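Local coordinates for protein Cbs-cp12 (Microcystis aeruginosa PCC 7806, PDB 5NMU) that fuses a pair of CBS domains to a CP12 domain, assembles as a hexamer and probably takes part in the redox regulation of photosynthesis, at the interface of chains A and B and the interface of chains A and C. Residues are numbered along the deposited sequence; one frame, centred on the assembly and turned at random. Chains: chain A/B/C, Cbs-cp12.

Contact 1: the interface of chains A and B. Residues chain A 20-21, 44, 75, 78; chain B 140-141, 144.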
loop_
_atom_site.group_PDB
_atom_site.type_symbol
_atom_site.label_atom_id
_atom_site.label_comp_id
_atom_site.label_asym_id
_atom_site.label_seq_id
_atom_site.Cartn_x
_atom_site.Cartn_y
_atom_site.Cartn_z
ATOM N N GLY A 20 -6.566 -25.741 -10.047
ATOM C CA GLY A 20 -6.532 -25.173 -8.735
ATOM C C GLY A 20 -6.256 -26.181 -7.622
ATOM O O GLY A 20 -5.674 -25.812 -6.593
ATOM N N SER A 21 -6.669 -27.427 -7.842
ATOM C CA SER A 21 -6.492 -28.514 -6.902
ATOM C C SER A 21 -5.088 -29.089 -6.895
ATOM O O SER A 21 -4.793 -29.911 -6.059
ATOM C CB SER A 21 -7.472 -29.620 -7.232
ATOM O OG SER A 21 -7.304 -30.000 -8.578
ATOM N N ARG A 44 -13.176 -24.345 -14.240
ATOM C CA ARG A 44 -13.756 -25.677 -14.016
ATOM C C ARG A 44 -14.979 -25.940 -14.911
ATOM O O ARG A 44 -15.351 -27.069 -15.111
ATOM C CB ARG A 44 -14.073 -25.897 -12.537
ATOM C CG ARG A 44 -12.798 -25.947 -11.666
ATOM C CD ARG A 44 -13.091 -26.343 -10.215
ATOM N NE ARG A 44 -14.242 -25.565 -9.768
ATOM C CZ ARG A 44 -14.218 -24.384 -9.135
ATOM N NH1 ARG A 44 -13.068 -23.798 -8.719
ATOM N NH2 ARG A 44 -15.397 -23.781 -8.884
ATOM N N TYR A 75 -4.894 -23.440 -5.211
ATOM C CA TYR A 75 -6.000 -22.589 -4.798
ATOM C C TYR A 75 -5.694 -21.719 -3.589
ATOM O O TYR A 75 -6.293 -20.630 -3.468
ATOM C CB TYR A 75 -7.277 -23.388 -4.574
ATOM C CG TYR A 75 -7.298 -24.331 -3.396
ATOM C CD1 TYR A 75 -7.583 -23.864 -2.110
ATOM C CD2 TYR A 75 -7.117 -25.715 -3.578
ATOM C CE1 TYR A 75 -7.684 -24.727 -1.041
ATOM C CE2 TYR A 75 -7.189 -26.595 -2.489
ATOM C CZ TYR A 75 -7.451 -26.069 -1.249
ATOM O OH TYR A 75 -7.551 -26.878 -0.214
ATOM N N MET A 78 -3.253 -18.795 -5.496
ATOM C CA MET A 78 -3.612 -18.191 -6.759
ATOM C C MET A 78 -4.427 -16.931 -6.594
ATOM O O MET A 78 -5.002 -16.689 -5.529
ATOM C CB MET A 78 -4.418 -19.170 -7.599
ATOM C CG MET A 78 -5.861 -19.376 -7.169
ATOM S SD MET A 78 -6.556 -20.791 -8.018
ATOM C CE MET A 78 -8.171 -20.897 -7.215
ATOM N N ASP B 140 -12.244 -27.072 -5.522
ATOM C CA ASP B 140 -10.823 -27.450 -5.567
ATOM C C ASP B 140 -10.437 -28.288 -4.360
ATOM O O ASP B 140 -9.701 -29.238 -4.517
ATOM C CB ASP B 140 -9.899 -26.248 -5.663
ATOM C CG ASP B 140 -10.190 -25.398 -6.905
ATOM O OD1 ASP B 140 -10.080 -25.916 -8.042
ATOM O OD2 ASP B 140 -10.609 -24.248 -6.717
ATOM N N GLU B 141 -10.929 -27.927 -3.179
ATOM C CA GLU B 141 -10.663 -28.694 -1.957
ATOM C C GLU B 141 -11.129 -30.129 -2.085
ATOM O O GLU B 141 -10.459 -31.039 -1.657
ATOM C CB GLU B 141 -11.365 -28.094 -0.770
ATOM C CG GLU B 141 -10.939 -26.690 -0.399
ATOM C CD GLU B 141 -11.568 -26.225 0.908
ATOM O OE1 GLU B 141 -11.605 -27.045 1.872
ATOM O OE2 GLU B 141 -12.035 -25.051 0.949
ATOM N N ALA B 144 -8.796 -32.101 -4.342
ATOM C CA ALA B 144 -7.511 -32.315 -3.657
ATOM C C ALA B 144 -7.639 -33.416 -2.590
ATOM O O ALA B 144 -6.697 -34.191 -2.395
ATOM C CB ALA B 144 -7.000 -31.025 -3.031
#
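The first turns of helix 138-155 of chain B, part of the CP12 domain, dock against the CBS-domain part of chain A, where the loop at A:Gly20 and A:Ser21, the loop carrying A:Arg44 and the 3-10 helix 74-76 come together. B:Asp140 reaches into the angle between these segments. Its carboxylate forms a salt bridge with A:Arg44, NH1 lying 3.2 Å from OD2, and the guanidinium stands nearly upright to the carboxylate, the two planes 76° apart. The pairing uses one corner of the guanidinium, not a flat, two-pronged match. The other oxygen, OD1, rests against CA of A:Gly20 at 3.7 Å, where the lack of a side chain probably lets the backbone come this near. On the side away from A:Arg44, CB of B:Asp140 packs 3.5 Å from CD2 of A:Tyr75. The ring extends along the helix to the next residue, and its OH lies 3.4 Å from CG of B:Glu141, a methylene contact. With CG between the backbone N and the carbonyl carbon (chi1 69°), A:Tyr75 turns one face of its ring toward both these carbons, its plane 16° from that of each carboxylate. One turn on, CB of B:Ala144 sits 3.9 Å from the carbonyl O of A:Ser21.

Contact 2: the interface of chains A and B. Residues chain A 44, 48-49, 78, 80; chain B 93, 139-140.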
loop_
_atom_site.group_PDB
_atom_site.type_symbol
_atom_site.label_atom_id
_atom_site.label_comp_id
_atom_site.label_asym_id
_atom_site.label_seq_id
_atom_site.Cartn_x
_atom_site.Cartn_y
_atom_site.Cartn_z
ATOM N N ARG A 44 -13.176 -24.345 -14.240
ATOM C CA ARG A 44 -13.756 -25.677 -14.016
ATOM C C ARG A 44 -14.979 -25.940 -14.911
ATOM O O ARG A 44 -15.351 -27.069 -15.111
ATOM C CB ARG A 44 -14.073 -25.897 -12.537
ATOM C CG ARG A 44 -12.798 -25.947 -11.666
ATOM C CD ARG A 44 -13.091 -26.343 -10.215
ATOM N NE ARG A 44 -14.242 -25.565 -9.768
ATOM C CZ ARG A 44 -14.218 -24.384 -9.135
ATOM N NH1 ARG A 44 -13.068 -23.798 -8.719
ATOM N NH2 ARG A 44 -15.397 -23.781 -8.884
ATOM N N ASP A 48 -16.842 -20.266 -15.098
ATOM C CA ASP A 48 -15.842 -20.175 -14.026
ATOM C C ASP A 48 -14.693 -19.273 -14.488
ATOM O O ASP A 48 -14.126 -19.483 -15.570
ATOM C CB ASP A 48 -15.322 -21.580 -13.738
ATOM C CG ASP A 48 -14.621 -21.702 -12.413
ATOM O OD1 ASP A 48 -15.049 -21.032 -11.490
ATOM O OD2 ASP A 48 -13.652 -22.507 -12.287
ATOM N N PRO A 49 -14.322 -18.272 -13.677
ATOM C CA PRO A 49 -13.260 -17.367 -14.166
ATOM C C PRO A 49 -11.895 -18.034 -14.295
ATOM O O PRO A 49 -11.676 -19.069 -13.728
ATOM C CB PRO A 49 -13.217 -16.287 -13.112
ATOM C CG PRO A 49 -13.689 -16.993 -11.857
ATOM C CD PRO A 49 -14.790 -17.867 -12.345
ATOM N N MET A 78 -3.253 -18.795 -5.496
ATOM C CA MET A 78 -3.612 -18.191 -6.759
ATOM C C MET A 78 -4.427 -16.931 -6.594
ATOM O O MET A 78 -5.002 -16.689 -5.529
ATOM C CB MET A 78 -4.418 -19.170 -7.599
ATOM C CG MET A 78 -5.861 -19.376 -7.169
ATOM S SD MET A 78 -6.556 -20.791 -8.018
ATOM C CE MET A 78 -8.171 -20.897 -7.215
ATOM N N LYS A 80 -7.797 -15.615 -8.233
ATOM C CA LYS A 80 -8.900 -16.111 -9.027
ATOM C C LYS A 80 -10.109 -15.445 -8.466
ATOM O O LYS A 80 -10.314 -15.569 -7.277
ATOM C CB LYS A 80 -9.070 -17.612 -8.932
ATOM C CG LYS A 80 -10.208 -18.145 -9.803
ATOM C CD LYS A 80 -10.322 -19.672 -9.773
ATOM C CE LYS A 80 -11.582 -20.173 -10.469
ATOM N NZ LYS A 80 -11.363 -21.561 -10.955
ATOM N N TYR B 93 -17.362 -14.313 -6.759
ATOM C CA TYR B 93 -16.188 -13.942 -7.506
ATOM C C TYR B 93 -16.100 -12.466 -7.825
ATOM O O TYR B 93 -15.005 -11.936 -7.881
ATOM C CB TYR B 93 -16.101 -14.749 -8.791
ATOM C CG TYR B 93 -15.770 -16.218 -8.606
ATOM C CD1 TYR B 93 -14.683 -16.624 -7.853
ATOM C CD2 TYR B 93 -16.509 -17.181 -9.237
ATOM C CE1 TYR B 93 -14.388 -17.981 -7.687
ATOM C CE2 TYR B 93 -16.224 -18.527 -9.090
ATOM C CZ TYR B 93 -15.154 -18.916 -8.317
ATOM O OH TYR B 93 -14.844 -20.252 -8.201
ATOM N N GLU B 139 -14.808 -26.571 -4.415
ATOM C CA GLU B 139 -14.633 -27.603 -5.445
ATOM C C GLU B 139 -13.177 -28.008 -5.647
ATOM O O GLU B 139 -12.901 -29.175 -5.916
ATOM C CB GLU B 139 -15.247 -27.198 -6.801
ATOM C CG GLU B 139 -16.770 -27.352 -6.893
ATOM C CD GLU B 139 -17.265 -28.798 -6.697
ATOM O OE1 GLU B 139 -16.484 -29.770 -6.926
ATOM O OE2 GLU B 139 -18.437 -28.961 -6.279
ATOM N N ASP B 140 -12.244 -27.072 -5.522
ATOM C CA ASP B 140 -10.823 -27.450 -5.567
ATOM C C ASP B 140 -10.437 -28.288 -4.360
ATOM O O ASP B 140 -9.701 -29.238 -4.517
ATOM C CB ASP B 140 -9.899 -26.248 -5.663
ATOM C CG ASP B 140 -10.190 -25.398 -6.905
ATOM O OD1 ASP B 140 -10.080 -25.916 -8.042
ATOM O OD2 ASP B 140 -10.609 -24.248 -6.717
#
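OD2 of A:Asp48 accepts two hydrogen bonds within chain A, in the CBS-domain region that receives chain B. The backbone N of A:Arg44 reaches its anti lone pair at 2.7 Å in a nearly straight bond, 167° at the hydrogen. NZ of A:Lys80, at the end of an extended chain, meets the same oxygen from above the carboxylate plane at 2.8 Å and adds a salt bridge. With two donors on this one oxygen, the carboxylate is likely to be restrained in its rotation, and the lysine would be expected to favour its charged form. The acid also covers one face of the A:Arg44 guanidinium, OD2 over its centre, and OD1 makes a long salt bridge with NH2 at 3.8 Å, while CB of B:Glu139, from helix 138-155 of the CP12 domain, covers the opposite face toward its rim. That methylene comes within 3.5 Å of NE. A bend at chi3 (-46°) turns the arginine head between the two and toward B:Asp140. From the other side of the patch comes B:Tyr93 of helix 91-101. A:Pro49 lies across its ring, CG over the centre of the face and 3.9 Å from the centroid, a CH-pi contact. The tyrosine OH ends beside the acid, 3.4 Å from OD1 of A:Asp48, and also lies 3.6 Å from NH2 of A:Arg44; both spacings are longer than hydrogen bonds.

Contact 3: the interface of chains A and C. Residues chain A 92, 95, 123, 129, 136; chain C 59, 63-64.
An apolar, two-fold symmetric interface between CBS-domain regions joins chain A to chain C and forms part of the hexamer. The second half of helix 55-63 of chain C, with C:Ala64 just beyond it, lies against helix 91-101 and helix 120-126 of chain A and the segment at A:Phe129. The two methyls of C:Val59 meet A:Ala95 and A:Ile123. CG1, anti to the backbone N (chi1 173°), packs 3.9 Å from CB of A:Ala95, while CG2 meets CG2 of A:Ile123, also at 3.9 Å. The isoleucine crosses the valine at about a right angle, and its CD1 comes near the valine CG1. An alanine here would lose both branches and is likely to open a gap between A:Ala95 and A:Ile123. One turn along the helix, the CB of C:Ala63 sits between A:Ala95 and A:Phe129, 4.0 Å from the ring atom CD2 of the latter. Small residues on both chains probably permit this close approach: the methyl of A:Ala95 rests against the backbone at the helix end, 3.8 Å from CA of C:Ala64. In return the methyl of C:Ala64 reaches the backbone of chain A, its CB 3.7 Å from the carbonyl O of A:Ala95.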
loop_
_atom_site.group_PDB
_atom_site.type_symbol
_atom_site.label_atom_id
_atom_site.label_comp_id
_atom_site.label_asym_id
_atom_site.label_seq_id
_atom_site.Cartn_x
_atom_site.Cartn_y
_atom_site.Cartn_z
ATOM N N GLU A 92 0.620 -0.063 -25.046
ATOM C CA GLU A 92 0.729 1.031 -24.057
ATOM C C GLU A 92 -0.359 0.839 -22.955
ATOM O O GLU A 92 -0.154 1.132 -21.752
ATOM C CB GLU A 92 0.616 2.420 -24.752
ATOM C CG GLU A 92 -0.789 2.824 -25.257
ATOM C CD GLU A 92 -1.128 2.336 -26.654
ATOM O OE1 GLU A 92 -0.704 1.218 -27.041
ATOM O OE2 GLU A 92 -1.818 3.099 -27.390
ATOM N N ALA A 95 0.558 -1.994 -20.474
ATOM C CA ALA A 95 1.567 -1.433 -19.533
ATOM C C ALA A 95 0.853 -0.683 -18.436
ATOM O O ALA A 95 1.136 -0.861 -17.276
ATOM C CB ALA A 95 2.524 -0.494 -20.254
ATOM N N ILE A 123 6.519 -7.134 -22.607
ATOM C CA ILE A 123 6.519 -5.760 -22.973
ATOM C C ILE A 123 7.953 -5.230 -23.151
ATOM O O ILE A 123 8.253 -4.581 -24.168
ATOM C CB ILE A 123 5.765 -4.882 -21.959
ATOM C CG1 ILE A 123 4.296 -5.312 -21.903
ATOM C CG2 ILE A 123 5.844 -3.415 -22.368
ATOM C CD1 ILE A 123 3.479 -4.709 -20.788
ATOM N N PHE A 129 7.634 0.465 -27.628
ATOM C CA PHE A 129 7.583 1.656 -26.770
ATOM C C PHE A 129 8.815 2.552 -26.904
ATOM O O PHE A 129 8.716 3.751 -26.659
ATOM C CB PHE A 129 7.288 1.291 -25.271
ATOM C CG PHE A 129 8.465 0.742 -24.515
ATOM C CD1 PHE A 129 8.865 -0.581 -24.678
ATOM C CD2 PHE A 129 9.198 1.546 -23.654
ATOM C CE1 PHE A 129 9.953 -1.109 -23.962
ATOM C CE2 PHE A 129 10.292 1.014 -22.921
ATOM C CZ PHE A 129 10.685 -0.303 -23.115
ATOM N N LEU A 136 -0.446 8.768 -23.440
ATOM C CA LEU A 136 -1.721 8.173 -23.059
ATOM C C LEU A 136 -2.857 9.219 -23.134
ATOM O O LEU A 136 -2.686 10.415 -22.818
ATOM C CB LEU A 136 -1.671 7.497 -21.659
ATOM C CG LEU A 136 -1.321 5.996 -21.530
ATOM C CD1 LEU A 136 -2.499 5.092 -21.868
ATOM C CD2 LEU A 136 -0.107 5.577 -22.358
ATOM N N VAL C 59 8.480 -0.581 -17.564
ATOM C CA VAL C 59 7.097 -0.703 -17.988
ATOM C C VAL C 59 6.143 0.238 -17.233
ATOM O O VAL C 59 5.270 0.906 -17.869
ATOM C CB VAL C 59 6.662 -2.181 -17.858
ATOM C CG1 VAL C 59 5.168 -2.330 -18.115
ATOM C CG2 VAL C 59 7.479 -3.041 -18.804
ATOM N N ALA C 63 6.854 3.140 -20.160
ATOM C CA ALA C 63 5.831 2.691 -21.151
ATOM C C ALA C 63 4.394 3.066 -20.772
ATOM O O ALA C 63 3.636 3.551 -21.615
ATOM C CB ALA C 63 5.934 1.198 -21.406
ATOM N N ALA C 64 4.024 2.829 -19.520
ATOM C CA ALA C 64 2.666 3.105 -19.053
ATOM C C ALA C 64 2.226 4.548 -19.153
ATOM O O ALA C 64 1.039 4.793 -19.181
ATOM C CB ALA C 64 2.456 2.620 -17.637
#

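Contact 1 and contact 2 are neighbouring parts of the A–B interface, their C-alpha centres about 7 Å apart, and they share A:Arg44, A:Met78 and B:Asp140. Contact 3 faces a different neighbour, chain C, its C-alpha centre about 33 Å from that of contact 1 and about 30 Å from that of contact 2. Helix 91-101 serves both interfaces, through B:Tyr93 in contact 2 and A:Ala95 in contact 3. The A–B interface thus combines CP12-to-CBS and CBS-to-CBS contacts, whereas contact 3 joins mainly CBS regions. Since both interfaces are two-fold symmetric, alternating them can link the six copies of the hexamer.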